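Local coordinates for protein HTH-type transcriptional regulator mcbR (Escherichia coli UMEA 3718-1, PDB 4P9F) that is important for biofilm formation and represses expression of McbA by binding to its promoter region, preventing colanic acid overproduction and mucoidy, at residues Phe132-Ala135 against Ile136-Arg139; Cys194-Cys197 against Leu198-Met202. One frame throughout, in Å; residues are numbered along the deposited sequence.

Contact 1 (Phe132-Ala135 against Ile136-Arg139)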
loop_
_atom_site.group_PDB
_atom_site.type_symbol
_atom_site.label_atom_id
_atom_site.label_comp_id
_atom_site.label_asym_id
_atom_site.label_seq_id
_atom_site.Cartn_x
_atom_site.Cartn_y
_atom_site.Cartn_z
ATOM N N PHE A 132 -2.223 -16.116 10.925
ATOM C CA PHE A 132 -3.398 -16.807 10.418
ATOM C C PHE A 132 -3.950 -16.086 9.183
ATOM O O PHE A 132 -4.139 -16.691 8.124
ATOM C CB PHE A 132 -4.455 -16.899 11.527
ATOM C CG PHE A 132 -5.763 -17.529 11.100
ATOM C CD1 PHE A 132 -5.896 -18.913 11.025
ATOM C CD2 PHE A 132 -6.864 -16.736 10.805
ATOM C CE1 PHE A 132 -7.097 -19.500 10.641
ATOM C CE2 PHE A 132 -8.085 -17.315 10.427
ATOM C CZ PHE A 132 -8.198 -18.699 10.342
ATOM N N ARG A 133 -4.196 -14.788 9.307
ATOM C CA ARG A 133 -4.785 -14.072 8.183
ATOM C C ARG A 133 -3.808 -13.984 7.004
ATOM O O ARG A 133 -4.200 -14.124 5.850
ATOM C CB ARG A 133 -5.235 -12.663 8.583
ATOM C CG ARG A 133 -6.629 -12.604 9.237
ATOM C CD ARG A 133 -7.072 -11.142 9.389
ATOM N NE ARG A 133 -7.304 -10.716 10.756
ATOM C CZ ARG A 133 -7.612 -9.469 11.085
ATOM N NH1 ARG A 133 -7.716 -8.551 10.135
ATOM N NH2 ARG A 133 -7.812 -9.138 12.355
ATOM N N LEU A 134 -2.528 -13.795 7.299
ATOM C CA LEU A 134 -1.538 -13.688 6.237
ATOM C C LEU A 134 -1.378 -15.002 5.478
ATOM O O LEU A 134 -1.208 -14.994 4.266
ATOM C CB LEU A 134 -0.196 -13.245 6.807
ATOM C CG LEU A 134 0.766 -12.631 5.794
ATOM C CD1 LEU A 134 0.090 -11.517 5.033
ATOM C CD2 LEU A 134 2.006 -12.129 6.496
ATOM N N ALA A 135 -1.460 -16.124 6.191
ATOM C CA ALA A 135 -1.417 -17.431 5.563
ATOM C C ALA A 135 -2.569 -17.576 4.576
ATOM O O ALA A 135 -2.413 -18.160 3.498
ATOM C CB ALA A 135 -1.470 -18.545 6.616
ATOM N N ILE A 136 -3.728 -17.054 4.949
ATOM C CA ILE A 136 -4.862 -17.053 4.043
ATOM C C ILE A 136 -4.558 -16.180 2.832
ATOM O O ILE A 136 -4.657 -16.633 1.685
ATOM C CB ILE A 136 -6.149 -16.535 4.734
ATOM C CG1 ILE A 136 -6.566 -17.480 5.874
ATOM C CG2 ILE A 136 -7.283 -16.408 3.726
ATOM C CD1 ILE A 136 -7.653 -16.893 6.783
ATOM N N TYR A 137 -4.172 -14.933 3.100
ATOM C CA TYR A 137 -4.024 -13.931 2.049
ATOM C C TYR A 137 -2.994 -14.337 1.013
ATOM O O TYR A 137 -3.169 -14.049 -0.169
ATOM C CB TYR A 137 -3.650 -12.569 2.639
ATOM C CG TYR A 137 -4.658 -12.017 3.613
ATOM C CD1 TYR A 137 -5.963 -12.496 3.649
ATOM C CD2 TYR A 137 -4.302 -11.015 4.506
ATOM C CE1 TYR A 137 -6.888 -11.991 4.545
ATOM C CE2 TYR A 137 -5.217 -10.501 5.402
ATOM C CZ TYR A 137 -6.512 -10.995 5.420
ATOM O OH TYR A 137 -7.420 -10.482 6.330
ATOM N N HIS A 138 -1.934 -15.016 1.455
ATOM C CA HIS A 138 -0.874 -15.431 0.552
ATOM C C HIS A 138 -1.378 -16.343 -0.558
ATOM O O HIS A 138 -0.813 -16.338 -1.655
ATOM C CB HIS A 138 0.254 -16.138 1.322
ATOM C CG HIS A 138 1.204 -15.203 2.004
ATOM N ND1 HIS A 138 2.121 -15.626 2.942
ATOM C CD2 HIS A 138 1.403 -13.871 1.859
ATOM C CE1 HIS A 138 2.833 -14.591 3.359
ATOM N NE2 HIS A 138 2.417 -13.515 2.718
ATOM N N ARG A 139 -2.437 -17.108 -0.287
ATOM C CA ARG A 139 -2.994 -18.045 -1.279
ATOM C C ARG A 139 -3.829 -17.331 -2.342
ATOM O O ARG A 139 -4.320 -17.964 -3.263
ATOM C CB ARG A 139 -3.824 -19.145 -0.598
ATOM C CG ARG A 139 -3.016 -20.032 0.355
ATOM C CD ARG A 139 -1.903 -20.759 -0.383
ATOM N NE ARG A 139 -2.421 -21.330 -1.621
ATOM C CZ ARG A 139 -1.786 -22.215 -2.375
ATOM N NH1 ARG A 139 -0.585 -22.662 -2.019
ATOM N NH2 ARG A 139 -2.361 -22.664 -3.481
#
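Phe-132 to Ile-136, Arg-133 to Tyr-137 and Leu-134 to His-138 are joined by successive i to i+4 backbone hydrogen bonds, the middle one, from Tyr-137 N to Arg-133 O, measuring 2.9 Å with an N-H...O angle of 162°. The same carbonyl also faces the tyrosine ring: with CG anti to the carbonyl carbon (chi1 -60°), the ring of Tyr-137 folds back along the helix, and Arg-133 O sits over one face, 3.1 Å from Tyr-137 CG. Beyond it the arginine and the tyrosine run side by side in the same direction, Arg-133 CD reaching to 3.1 Å from Tyr-137 OH, with the hydroxyl near the guanidinium plane, which stands 79° from the ring. Both polar ends turn to Glu-87, which forms a salt bridge with Arg-133 NH1 and a hydrogen bond with Tyr-137 OH. This is the C-terminal part of helix 122-138 in the all-helical FCD domain of a GntR-family regulator, largely buried and packed by helices 100-119, 143-156, 177-187 and 191-210. A phenylalanine in place of Tyr-137 removes the hydroxyl and would probably leave Glu-87 with Arg-133 but without that hydrogen bond. On another side of the helix, Ile-136 CD1 comes within 3.7 Å of Phe-132 CE2 in an off-centre CH-pi contact, and both side chains pack on Leu-106 and Leu-182. Leu-134, itself buried, lays its CG over the imidazole of the exposed His-138, 3.6 Å from His-138 NE2, while Leu-134 O lies against a face of that ring, 3.3 Å from His-138 CG.

Contact 2 (Cys194-Cys197 against Leu198-Met202)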
loop_
_atom_site.group_PDB
_atom_site.type_symbol
_atom_site.label_atom_id
_atom_site.label_comp_id
_atom_site.label_asym_id
_atom_site.label_seq_id
_atom_site.Cartn_x
_atom_site.Cartn_y
_atom_site.Cartn_z
ATOM N N CYS A 194 -16.946 -16.074 3.672
ATOM C CA CYS A 194 -15.583 -15.711 4.077
ATOM C C CYS A 194 -15.474 -14.213 4.298
ATOM O O CYS A 194 -14.874 -13.756 5.272
ATOM C CB CYS A 194 -14.555 -16.161 3.034
ATOM S SG CYS A 194 -14.279 -17.938 2.936
ATOM N N ARG A 195 -16.056 -13.445 3.382
ATOM C CA ARG A 195 -16.038 -11.989 3.506
ATOM C C ARG A 195 -16.789 -11.529 4.745
ATOM O O ARG A 195 -16.326 -10.645 5.478
ATOM C CB ARG A 195 -16.611 -11.320 2.256
ATOM C CG ARG A 195 -15.660 -11.359 1.055
ATOM C CD ARG A 195 -16.272 -10.665 -0.159
ATOM N NE ARG A 195 -15.287 -9.823 -0.838
ATOM C CZ ARG A 195 -15.273 -8.493 -0.799
ATOM N NH1 ARG A 195 -16.208 -7.827 -0.131
ATOM N NH2 ARG A 195 -14.325 -7.826 -1.443
ATOM N N HIS A 196 -17.938 -12.146 4.987
ATOM C CA HIS A 196 -18.747 -11.811 6.142
ATOM C C HIS A 196 -18.017 -12.121 7.469
ATOM O O HIS A 196 -17.990 -11.285 8.362
ATOM C CB HIS A 196 -20.086 -12.563 6.072
ATOM C CG HIS A 196 -20.930 -12.413 7.301
ATOM N ND1 HIS A 196 -20.811 -13.247 8.392
ATOM C CD2 HIS A 196 -21.904 -11.524 7.612
ATOM C CE1 HIS A 196 -21.674 -12.879 9.324
ATOM N NE2 HIS A 196 -22.349 -11.836 8.872
ATOM N N CYS A 197 -17.424 -13.311 7.593
ATOM C CA CYS A 197 -16.709 -13.687 8.816
ATOM C C CYS A 197 -15.494 -12.780 9.050
ATOM O O CYS A 197 -15.247 -12.329 10.166
ATOM C CB CYS A 197 -16.273 -15.165 8.766
ATOM S SG CYS A 197 -17.703 -16.312 8.890
ATOM N N LEU A 198 -14.750 -12.508 7.985
ATOM C CA LEU A 198 -13.578 -11.664 8.108
ATOM C C LEU A 198 -13.991 -10.233 8.473
ATOM O O LEU A 198 -13.337 -9.593 9.290
ATOM C CB LEU A 198 -12.765 -11.667 6.816
ATOM C CG LEU A 198 -11.456 -10.871 6.876
ATOM C CD1 LEU A 198 -10.564 -11.366 8.034
ATOM C CD2 LEU A 198 -10.716 -10.948 5.522
ATOM N N ALA A 199 -15.075 -9.737 7.884
ATOM C CA ALA A 199 -15.582 -8.418 8.253
ATOM C C ALA A 199 -15.971 -8.369 9.737
ATOM O O ALA A 199 -15.668 -7.403 10.433
ATOM C CB ALA A 199 -16.784 -8.031 7.383
ATOM N N GLU A 200 -16.620 -9.430 10.215
ATOM C CA GLU A 200 -17.013 -9.533 11.619
ATOM C C GLU A 200 -15.778 -9.532 12.527
ATOM O O GLU A 200 -15.765 -8.892 13.584
ATOM C CB GLU A 200 -17.845 -10.811 11.851
ATOM C CG GLU A 200 -19.297 -10.782 11.319
ATOM C CD GLU A 200 -20.302 -10.157 12.285
ATOM O OE1 GLU A 200 -20.435 -10.671 13.416
ATOM O OE2 GLU A 200 -20.992 -9.186 11.910
ATOM N N ILE A 201 -14.742 -10.259 12.113
ATOM C CA ILE A 201 -13.482 -10.310 12.868
ATOM C C ILE A 201 -12.889 -8.918 13.002
ATOM O O ILE A 201 -12.489 -8.491 14.092
ATOM C CB ILE A 201 -12.459 -11.261 12.194
ATOM C CG1 ILE A 201 -12.921 -12.720 12.363
ATOM C CG2 ILE A 201 -11.050 -11.082 12.792
ATOM C CD1 ILE A 201 -12.106 -13.712 11.589
HETATM N N MSE A 202 -12.842 -8.208 11.888
HETATM C CA MSE A 202 -12.267 -6.882 11.877
HETATM C C MSE A 202 -13.098 -5.926 12.712
HETATM O O MSE A 202 -12.548 -5.169 13.507
HETATM C CB MSE A 202 -12.120 -6.372 10.439
HETATM C CG MSE A 202 -11.040 -7.134 9.629
HETATM SE SE MSE A 202 -10.672 -6.318 7.861
HETATM C CE MSE A 202 -12.310 -6.761 6.920
#
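His-196 lies beside Glu-200 one helical turn on, both side chains heading the same way, and the methylene CG of the glutamate lies over one face of the imidazole, 3.7 Å from His-196 CE1. The contact is a CH-pi one, offset toward the rim. The histidine's CG is anti to the backbone N (chi1 173°), which swings the ring forward along the helix; Glu-200 bends at chi2 (-85°), and its carboxylate lies nearly parallel to the imidazole, the planes 3° apart. Glu-200 OE2 remains 4.3 Å from His-196 NE2, so any attraction between them is through space and would depend on the histidine's charge. Beneath this pair, four consecutive i to i+4 hydrogen bonds, from Cys-194 O through Cys-197 O to the amides of Leu-198 through Ile-201, give the regular alpha-helical backbone of helix 191-210, the C-terminal helix of the FCD domain. It is amphipathic here: His-196 and Glu-200 occupy its outer side, while Cys-194, Leu-198, Ile-201 and the selenomethionine Met-202 are buried. Cys-194 packs on Ala-185 and Leu-186 of helix 177-187, and Leu-198 on Val-91 of helix 73-95. Ile-201 bends CG1 back to 3.2 Å from Cys-197 O, beside the bond that its own amide makes to that carbonyl, and also touches Asn-178 and Tyr-179.

How the contacts relate
Contact 1, on helix 122-138, comes first along the chain, and contact 2 follows on helix 191-210, with helices 143-156, 161-166 and 177-187 in between. Their centres are about 14 Å apart, and both belong to the FCD domain, whereas the DNA-binding helix-turn-helix lies near the N-terminus. The two helices pack directly: Leu-198 CD2 approaches Tyr-137 OH to 3.4 Å, and Arg-133 reaches across to Leu-198, Ile-201 and Met-202, its NH1 lying 3.6 Å from Met-202 CG. Contact 1 is mostly buried; contact 2 has His-196 exposed. Together they join part of the domain that in GntR regulators of this family commonly serves effector binding and dimerisation, though neither touches the other subunit.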